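Local coordinates for ileal bile acid-binding protein (Danio rerio, PDB 3ELX) that probably binds bile acids, and perhaps fatty acids, in the cytoplasm as a small beta-barrel carrier of the fatty-acid binding protein family, at residues T115-G120 with T124-R129; E76-K81 with P99-T104; F21-G26 with D30-G35; G85-S88 with K93-I96. All blocks are in the same frame, centred on the assembly; numbering follows the deposited sequence.

Contact 1 (T115-G120 with T124-R129)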
# COMPACT_ATOMS: atom_id res chain seq x y z
N THR A 115 -2.44 -4.01 4.63
CA THR A 115 -3.06 -3.47 5.84
C THR A 115 -2.36 -2.18 6.26
O THR A 115 -1.14 -2.19 6.51
CB THR A 115 -2.98 -4.50 6.99
OG1 THR A 115 -3.59 -5.73 6.60
CG2 THR A 115 -3.66 -3.96 8.26
N SER A 116 -3.12 -1.09 6.34
CA SER A 116 -2.59 0.20 6.78
C SER A 116 -3.16 0.50 8.17
O SER A 116 -4.37 0.48 8.37
CB SER A 116 -2.98 1.32 5.80
OG SER A 116 -2.69 0.98 4.45
N THR A 117 -2.27 0.78 9.12
CA THR A 117 -2.67 0.94 10.51
C THR A 117 -2.26 2.33 10.98
O THR A 117 -1.08 2.67 10.99
CB THR A 117 -2.01 -0.13 11.37
OG1 THR A 117 -2.38 -1.42 10.85
CG2 THR A 117 -2.44 -0.02 12.84
N ALA A 118 -3.25 3.14 11.33
CA ALA A 118 -2.99 4.48 11.83
C ALA A 118 -3.55 4.66 13.24
O ALA A 118 -4.46 3.94 13.65
CB ALA A 118 -3.56 5.52 10.89
N SER A 119 -2.99 5.62 13.96
CA SER A 119 -3.34 5.80 15.36
C SER A 119 -3.50 7.28 15.69
O SER A 119 -2.66 8.09 15.30
CB SER A 119 -2.24 5.18 16.22
OG SER A 119 -2.32 5.60 17.56
N GLY A 120 -4.58 7.62 16.39
CA GLY A 120 -4.82 9.00 16.82
C GLY A 120 -5.64 9.12 18.09
O GLY A 120 -5.71 8.19 18.90
N THR A 124 -7.51 3.71 17.01
CA THR A 124 -6.86 3.13 15.85
C THR A 124 -7.83 3.10 14.67
O THR A 124 -9.04 2.92 14.85
CB THR A 124 -6.38 1.70 16.14
OG1 THR A 124 -7.52 0.86 16.40
CG2 THR A 124 -5.47 1.68 17.36
N ALA A 125 -7.31 3.31 13.47
CA ALA A 125 -8.06 3.02 12.26
C ALA A 125 -7.21 2.17 11.35
O ALA A 125 -6.02 2.44 11.15
CB ALA A 125 -8.49 4.29 11.55
N VAL A 126 -7.84 1.14 10.80
CA VAL A 126 -7.17 0.14 9.99
C VAL A 126 -7.87 -0.02 8.64
O VAL A 126 -9.08 -0.26 8.57
CB VAL A 126 -7.13 -1.24 10.68
CG1 VAL A 126 -6.39 -2.26 9.82
CG2 VAL A 126 -6.46 -1.14 12.05
N LEU A 127 -7.10 0.16 7.57
CA LEU A 127 -7.56 -0.11 6.22
C LEU A 127 -6.98 -1.45 5.76
O LEU A 127 -5.76 -1.65 5.81
CB LEU A 127 -7.11 1.00 5.27
CG LEU A 127 -7.19 0.75 3.77
CD1 LEU A 127 -8.63 0.54 3.30
CD2 LEU A 127 -6.54 1.92 3.01
N VAL A 128 -7.85 -2.36 5.35
CA VAL A 128 -7.42 -3.62 4.77
C VAL A 128 -7.89 -3.70 3.33
O VAL A 128 -9.08 -3.67 3.06
CB VAL A 128 -7.98 -4.85 5.53
CG1 VAL A 128 -7.42 -6.14 4.93
CG2 VAL A 128 -7.67 -4.78 7.03
N ARG A 129 -6.93 -3.78 2.41
CA ARG A 129 -7.24 -3.91 0.98
C ARG A 129 -6.80 -5.28 0.50
O ARG A 129 -5.69 -5.71 0.78
CB ARG A 129 -6.50 -2.84 0.18
CG ARG A 129 -6.97 -1.41 0.44
CD ARG A 129 -6.34 -0.40 -0.55
NE ARG A 129 -6.18 -0.98 -1.88
CZ ARG A 129 -5.02 -1.40 -2.38
NH1 ARG A 129 -3.90 -1.29 -1.69
NH2 ARG A 129 -4.99 -1.93 -3.60

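Contact 2 (E76-K81 with P99-T104)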
# COMPACT_ATOMS: atom_id res chain seq x y z
N GLU A 76 8.56 7.53 -1.49
CA GLU A 76 7.61 8.64 -1.55
C GLU A 76 6.27 8.19 -1.00
O GLU A 76 5.87 7.02 -1.13
CB GLU A 76 7.46 9.16 -2.99
CG GLU A 76 6.68 10.47 -3.14
CD GLU A 76 6.02 10.64 -4.52
OE1 GLU A 76 4.95 10.01 -4.77
OE2 GLU A 76 6.56 11.42 -5.33
N THR A 77 5.56 9.11 -0.35
CA THR A 77 4.21 8.83 0.10
C THR A 77 3.25 9.04 -1.06
O THR A 77 3.60 9.68 -2.06
CB THR A 77 3.80 9.76 1.25
OG1 THR A 77 3.74 11.11 0.76
CG2 THR A 77 4.80 9.69 2.39
N VAL A 78 2.03 8.53 -0.92
CA VAL A 78 0.97 8.75 -1.90
C VAL A 78 0.73 10.26 -2.11
O VAL A 78 0.46 10.71 -3.23
CB VAL A 78 -0.35 8.06 -1.44
CG1 VAL A 78 -1.47 8.32 -2.43
CG2 VAL A 78 -0.14 6.55 -1.26
N GLY A 79 0.86 11.04 -1.04
CA GLY A 79 0.65 12.48 -1.12
C GLY A 79 1.83 13.27 -1.69
O GLY A 79 1.73 14.48 -1.87
N GLY A 80 2.94 12.58 -1.97
CA GLY A 80 4.08 13.20 -2.65
C GLY A 80 5.28 13.57 -1.79
O GLY A 80 6.22 14.19 -2.28
N LYS A 81 5.25 13.17 -0.52
CA LYS A 81 6.33 13.50 0.42
C LYS A 81 7.47 12.48 0.35
O LYS A 81 7.25 11.27 0.46
CB LYS A 81 5.79 13.62 1.84
CG LYS A 81 6.69 14.40 2.79
CD LYS A 81 5.87 15.17 3.83
CE LYS A 81 5.56 16.60 3.38
NZ LYS A 81 4.51 16.68 2.31
N PRO A 99 5.49 7.78 7.13
CA PRO A 99 5.30 8.88 8.08
C PRO A 99 3.98 8.83 8.86
O PRO A 99 3.99 9.02 10.09
CB PRO A 99 5.34 10.10 7.17
CG PRO A 99 6.35 9.71 6.14
CD PRO A 99 5.96 8.28 5.83
N LYS A 100 2.88 8.56 8.17
CA LYS A 100 1.53 8.70 8.76
C LYS A 100 0.89 7.39 9.23
O LYS A 100 -0.15 7.42 9.88
CB LYS A 100 0.60 9.41 7.77
CG LYS A 100 0.75 10.93 7.77
CD LYS A 100 -0.50 11.63 7.24
CE LYS A 100 -0.30 12.13 5.82
NZ LYS A 100 0.35 13.47 5.80
N TYR A 101 1.48 6.25 8.90
CA TYR A 101 0.86 4.96 9.21
C TYR A 101 1.85 3.83 9.01
O TYR A 101 2.90 4.02 8.38
CB TYR A 101 -0.40 4.72 8.36
CG TYR A 101 -0.15 4.78 6.86
CD1 TYR A 101 0.11 3.63 6.13
CD2 TYR A 101 -0.19 6.00 6.18
CE1 TYR A 101 0.34 3.69 4.75
CE2 TYR A 101 0.04 6.07 4.81
CZ TYR A 101 0.30 4.92 4.10
OH TYR A 101 0.52 5.00 2.74
N GLN A 102 1.52 2.67 9.57
CA GLN A 102 2.28 1.45 9.34
C GLN A 102 1.60 0.66 8.24
O GLN A 102 0.38 0.55 8.24
CB GLN A 102 2.31 0.59 10.60
CG GLN A 102 3.20 1.16 11.69
CD GLN A 102 4.63 1.33 11.21
OE1 GLN A 102 5.11 2.46 11.04
NE2 GLN A 102 5.32 0.22 10.98
N GLN A 103 2.39 0.14 7.30
CA GLN A 103 1.84 -0.66 6.20
C GLN A 103 2.39 -2.07 6.27
O GLN A 103 3.60 -2.24 6.31
CB GLN A 103 2.26 -0.06 4.86
CG GLN A 103 1.69 -0.79 3.67
CD GLN A 103 0.19 -0.62 3.59
OE1 GLN A 103 -0.34 0.41 3.99
NE2 GLN A 103 -0.50 -1.65 3.12
N THR A 104 1.52 -3.07 6.28
CA THR A 104 1.99 -4.46 6.20
C THR A 104 1.37 -5.08 4.97
O THR A 104 0.19 -4.87 4.70
CB THR A 104 1.61 -5.30 7.43
OG1 THR A 104 0.19 -5.50 7.46
CG2 THR A 104 2.08 -4.63 8.70
O HOH W 1 1.74 7.24 2.01

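Contact 3 (F21-G26 with D30-G35)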
# COMPACT_ATOMS: atom_id res chain seq x y z
N PHE A 21 -10.13 5.23 8.07
CA PHE A 21 -8.68 5.36 7.91
C PHE A 21 -8.33 6.68 7.23
O PHE A 21 -7.47 7.42 7.70
CB PHE A 21 -8.08 4.18 7.14
CG PHE A 21 -6.61 4.32 6.86
CD1 PHE A 21 -5.67 3.94 7.82
CD2 PHE A 21 -6.16 4.86 5.66
CE1 PHE A 21 -4.31 4.10 7.56
CE2 PHE A 21 -4.80 5.02 5.40
CZ PHE A 21 -3.88 4.64 6.36
N CYS A 22 -9.01 6.97 6.12
CA CYS A 22 -8.73 8.19 5.37
C CYS A 22 -9.03 9.43 6.20
O CYS A 22 -8.29 10.41 6.16
CB CYS A 22 -9.50 8.21 4.06
SG CYS A 22 -8.87 7.07 2.81
N LYS A 23 -10.12 9.38 6.97
CA LYS A 23 -10.47 10.47 7.88
C LYS A 23 -9.41 10.68 8.96
O LYS A 23 -9.09 11.83 9.31
CB LYS A 23 -11.83 10.22 8.52
CG LYS A 23 -13.02 10.47 7.59
CD LYS A 23 -14.35 10.30 8.30
CE LYS A 23 -14.74 8.83 8.44
NZ LYS A 23 -15.94 8.66 9.30
N LEU A 24 -8.86 9.59 9.48
CA LEU A 24 -7.87 9.69 10.56
C LEU A 24 -6.55 10.30 10.09
O LEU A 24 -5.98 11.14 10.77
CB LEU A 24 -7.64 8.33 11.24
CG LEU A 24 -6.74 8.29 12.48
CD1 LEU A 24 -7.28 9.16 13.62
CD2 LEU A 24 -6.51 6.86 12.95
N ILE A 25 -6.09 9.89 8.90
CA ILE A 25 -4.83 10.42 8.35
C ILE A 25 -5.01 11.76 7.62
O ILE A 25 -4.05 12.30 7.06
CB ILE A 25 -4.07 9.39 7.46
CG1 ILE A 25 -4.86 9.07 6.19
CG2 ILE A 25 -3.70 8.13 8.26
CD1 ILE A 25 -4.01 8.53 5.04
N GLY A 26 -6.23 12.29 7.63
CA GLY A 26 -6.50 13.67 7.21
C GLY A 26 -6.85 13.90 5.75
O GLY A 26 -6.64 15.01 5.23
N ASP A 30 -14.53 15.05 0.50
CA ASP A 30 -14.94 14.92 -0.90
C ASP A 30 -14.01 14.00 -1.69
O ASP A 30 -14.46 13.27 -2.58
CB ASP A 30 -15.09 16.29 -1.57
CG ASP A 30 -16.38 17.01 -1.18
OD1 ASP A 30 -16.80 16.91 -0.01
OD2 ASP A 30 -16.98 17.68 -2.06
N VAL A 31 -12.72 14.02 -1.35
CA VAL A 31 -11.73 13.12 -1.96
C VAL A 31 -12.02 11.66 -1.56
O VAL A 31 -11.90 10.76 -2.39
CB VAL A 31 -10.28 13.50 -1.56
CG1 VAL A 31 -9.27 12.57 -2.22
CG2 VAL A 31 -9.99 14.95 -1.94
N ILE A 32 -12.39 11.46 -0.30
CA ILE A 32 -12.81 10.14 0.19
C ILE A 32 -14.03 9.67 -0.60
O ILE A 32 -14.06 8.54 -1.10
CB ILE A 32 -13.11 10.17 1.71
CG1 ILE A 32 -11.82 10.44 2.50
CG2 ILE A 32 -13.78 8.87 2.16
CD1 ILE A 32 -12.03 10.77 3.96
N ALA A 33 -15.03 10.55 -0.71
CA ALA A 33 -16.27 10.25 -1.41
C ALA A 33 -16.05 9.90 -2.87
O ALA A 33 -16.63 8.94 -3.39
CB ALA A 33 -17.25 11.41 -1.27
N LYS A 34 -15.20 10.68 -3.55
CA LYS A 34 -14.98 10.48 -4.98
C LYS A 34 -14.21 9.20 -5.30
O LYS A 34 -14.37 8.63 -6.38
CB LYS A 34 -14.30 11.70 -5.63
CG LYS A 34 -15.30 12.73 -6.17
CD LYS A 34 -15.80 13.64 -5.07
CE LYS A 34 -17.32 13.73 -5.05
NZ LYS A 34 -17.78 14.23 -3.72
N GLY A 35 -13.40 8.76 -4.34
CA GLY A 35 -12.56 7.58 -4.54
C GLY A 35 -13.07 6.29 -3.91
O GLY A 35 -12.37 5.28 -3.93

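Contact 4 (G85-S88 with K93-I96)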
# COMPACT_ATOMS: atom_id res chain seq x y z
N GLY A 85 13.60 5.25 3.96
CA GLY A 85 13.09 4.23 4.87
C GLY A 85 13.76 2.89 4.72
O GLY A 85 14.37 2.60 3.69
N ILE A 86 13.61 2.08 5.76
CA ILE A 86 14.12 0.71 5.76
C ILE A 86 12.94 -0.23 5.93
O ILE A 86 12.34 -0.33 7.00
CB ILE A 86 15.20 0.46 6.84
CG1 ILE A 86 16.29 1.54 6.78
CG2 ILE A 86 15.80 -0.94 6.67
CD1 ILE A 86 17.26 1.50 7.94
N VAL A 87 12.62 -0.92 4.84
CA VAL A 87 11.52 -1.88 4.81
C VAL A 87 12.01 -3.21 5.38
O VAL A 87 13.15 -3.62 5.14
CB VAL A 87 11.04 -2.06 3.35
CG1 VAL A 87 9.90 -3.09 3.27
CG2 VAL A 87 10.60 -0.72 2.79
N SER A 88 11.16 -3.87 6.17
CA SER A 88 11.52 -5.17 6.72
C SER A 88 10.59 -6.25 6.21
O SER A 88 9.50 -5.96 5.73
CB SER A 88 11.52 -5.15 8.25
OG SER A 88 10.24 -4.85 8.75
N LYS A 93 5.76 -11.34 5.02
CA LYS A 93 5.06 -10.05 5.20
C LYS A 93 6.04 -8.88 5.22
O LYS A 93 7.00 -8.88 6.00
CB LYS A 93 4.28 -10.01 6.52
CG LYS A 93 3.19 -11.06 6.72
CD LYS A 93 2.62 -10.92 8.13
CE LYS A 93 1.42 -9.97 8.22
NZ LYS A 93 1.53 -8.69 7.46
N LEU A 94 5.79 -7.89 4.36
CA LEU A 94 6.56 -6.64 4.35
C LEU A 94 5.98 -5.67 5.35
O LEU A 94 4.76 -5.58 5.49
CB LEU A 94 6.48 -5.99 2.97
CG LEU A 94 7.21 -6.69 1.83
CD1 LEU A 94 6.81 -6.06 0.51
CD2 LEU A 94 8.72 -6.60 2.01
N THR A 95 6.85 -4.93 6.04
CA THR A 95 6.41 -3.81 6.86
C THR A 95 7.11 -2.55 6.37
O THR A 95 8.35 -2.48 6.36
CB THR A 95 6.68 -4.02 8.37
OG1 THR A 95 5.93 -5.15 8.84
CG2 THR A 95 6.26 -2.79 9.18
N ILE A 96 6.32 -1.58 5.96
CA ILE A 96 6.83 -0.28 5.56
C ILE A 96 6.33 0.72 6.59
O ILE A 96 5.11 0.84 6.80
CB ILE A 96 6.34 0.15 4.17
CG1 ILE A 96 6.63 -0.94 3.13
CG2 ILE A 96 6.98 1.50 3.78
CD1 ILE A 96 6.14 -0.61 1.72
O HOH W 2 9.54 -1.02 8.80

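Contact 1 (T115-G120 with T124-R129)
Thr115 and Val126 meet on one face of the antiparallel beta hairpin, formed by strands 115-119 and 124-129, that ends the fatty-acid binding protein barrel. The two side chains cross obliquely, methyl to methyl, Thr115 CG2 lying 3.6 Å from Val126 CG1. Each of these methyls stands anti to its own backbone N (Val126 chi1 -179°), a setting that brings the two together across the diagonal of the pairing. Thr115 also lies alongside Val128, its partner in a non-hydrogen-bonded pair, with the two side chains pointing the same way and OG1 of Thr115 4.2 Å from CG1 of Val128. Thr117 and Thr124 share this outer face.

The other face carries Ser116, Leu127, Ala118 and Ala125, all buried. Here Ser116 CB and Leu127 CB stand 4.2 Å apart, and Phe21 of helix 18-24 packs on both residues. Ser116 OG turns away from this pairing to hydrogen-bond Gln103 on the next strand, which satisfies the buried hydroxyl. Two hydrogen-bonded pairs, Ser116 with Leu127 and Ala118 with Ala125, supply four backbone bonds that fix the register. The straightest runs from Ala118 N to Ala125 O, 2.9 Å with an angle of 173° at the hydrogen, whereas Ala125 N approaches Ala118 O tilted 33° from the carbonyl plane.

Contact 2 (E76-K81 with P99-T104)
Thr77 and Val78 open a type I turn, Thr77 to Gly80, that faces the chain at Pro99 and Tyr101, with no direct hydrogen bond across and the closest CA atoms, of Thr77 and Pro99, 8.1 Å apart. Thr77 CG2 reaches obliquely over to the proline ring, 3.9 Å from Pro99 CD and slightly farther from CG. Its torsion (chi1 66°) sets OG1 between the backbone N and the carbonyl carbon, where it accepts a bond from Lys81 N at 2.9 Å and so braces the turn from within. A valine in place of Thr77 takes away the OG1 acceptor of Lys81 N and would probably leave the turn less firmly held. Deeper in, Tyr101 OH comes within 4.3 Å of Val78 CG2, and a water joins the two residues, bonding to Tyr101 OH at 2.7 Å and accepting from Val78 N at 3.2 Å. Val78 and Tyr101 both contact cholate in a structure of this protein, although none is bound here. Phe83 of strand 82-90 touches Thr77 and Pro99, while Tyr101 stacks on Phe98, meets Phe21 of helix 18-24 edge-to-face and lies against Ser116 and Ala118 of strand 111-119.

Contact 3 (F21-G26 with D30-G35)
Ile32 reaches from helix 29-34 to Cys22 of helix 18-24, and the tight part of the contact is this one apolar meeting. Ile32 CG1 and CD1 both lie 3.6 Å from Cys22 CB, the end of the isoleucine lying against the cysteine's first side-chain carbon. The long branch gets there because CG1 is set anti to the carbonyl carbon (chi1 -66°) and the chain then runs out extended to CD1. Ile27, in the link between the helices, touches both Cys22 and Ile32, and Tyr18 OH hydrogen-bonds Ile32 O.

Toward solvent the packing thins to a single reach. Lys23 crosses Ile32 at about a right angle, its CG 3.8 Å from Ile32 CD1; beyond this the lysine bends at chi3 and carries its amine away from the second helix. No hydrogen bond links the two segments. The first helix closes in a Schellman motif at Gly26, whose N makes a weak bond back to Lys23 O. The positive phi of Gly26 (92°) would jam a side chain against the preceding carbonyl. Such a short helix-turn-helix, inserted between the first two strands, is the characteristic lid of the fatty-acid binding protein barrel.

Contact 4 (G85-S88 with K93-I96)
The branched side chain of Val87 touches three residues of the strand 93-96, across the hairpin of strands 82-90 and 93-97. Its CB lies 4.1 Å from Thr95 O. From there CG1, anti to the backbone N (chi1 179°), goes furthest in: it sits 3.5 Å from Thr95 O and touches Leu94 CD2, a terminal methyl, and the Ile96 CG1 methylene, each 3.9 Å away. The second methyl, CG2, adds to the contact with Ile96, lying 4.0 Å from Ile96 CG1. The two residues flanking Thr95 thus cover part of Val87.

Ser88 and Thr95 turn to the other face and form the single antiparallel hydrogen-bonded pair here. Ser88 N donates to Thr95 O, in the carbonyl plane, and Thr95 N donates to Ser88 O at 2.9 Å, tilted 27° from the plane. Their side chains meet where Ser88 OG approaches Thr95 CB at 3.7 Å. Toward Gly85 the strands part, and a water enters instead, donating to Thr95 O and, weakly, to Ile86 O.

Leu94 contacts cholate in a structure of this protein and in this chain also packs on Phe51 and Trp53 of strand 50-57. Strand 102-108 lies along the other edge of 93-97, bonding Leu94 to Thr105 and Ile96 to Gln103, while Gly85 bonds back to Ser73 of the neighbouring strand 73-76.

Overall arrangement
From the N terminus, contact 3 comes first, closing the short link between the two helices that follow strand 8-16. Contact 2 then opens at the turn after strand 73-76 and closes beyond strand 93-97; contact 4, a hairpin, lies wholly within that span. Contact 1 comes last, a separate hairpin near the C terminus. None of the four cross. Contacts 4, 2 and 1 succeed one another across the sheet, because strand 102-108 of contact 2 is bonded to strand 93-97 on one side and to strand 111-119 on the other. Contact 3 sits at the barrel's end, where its first helix packs on both contact 1 and contact 2.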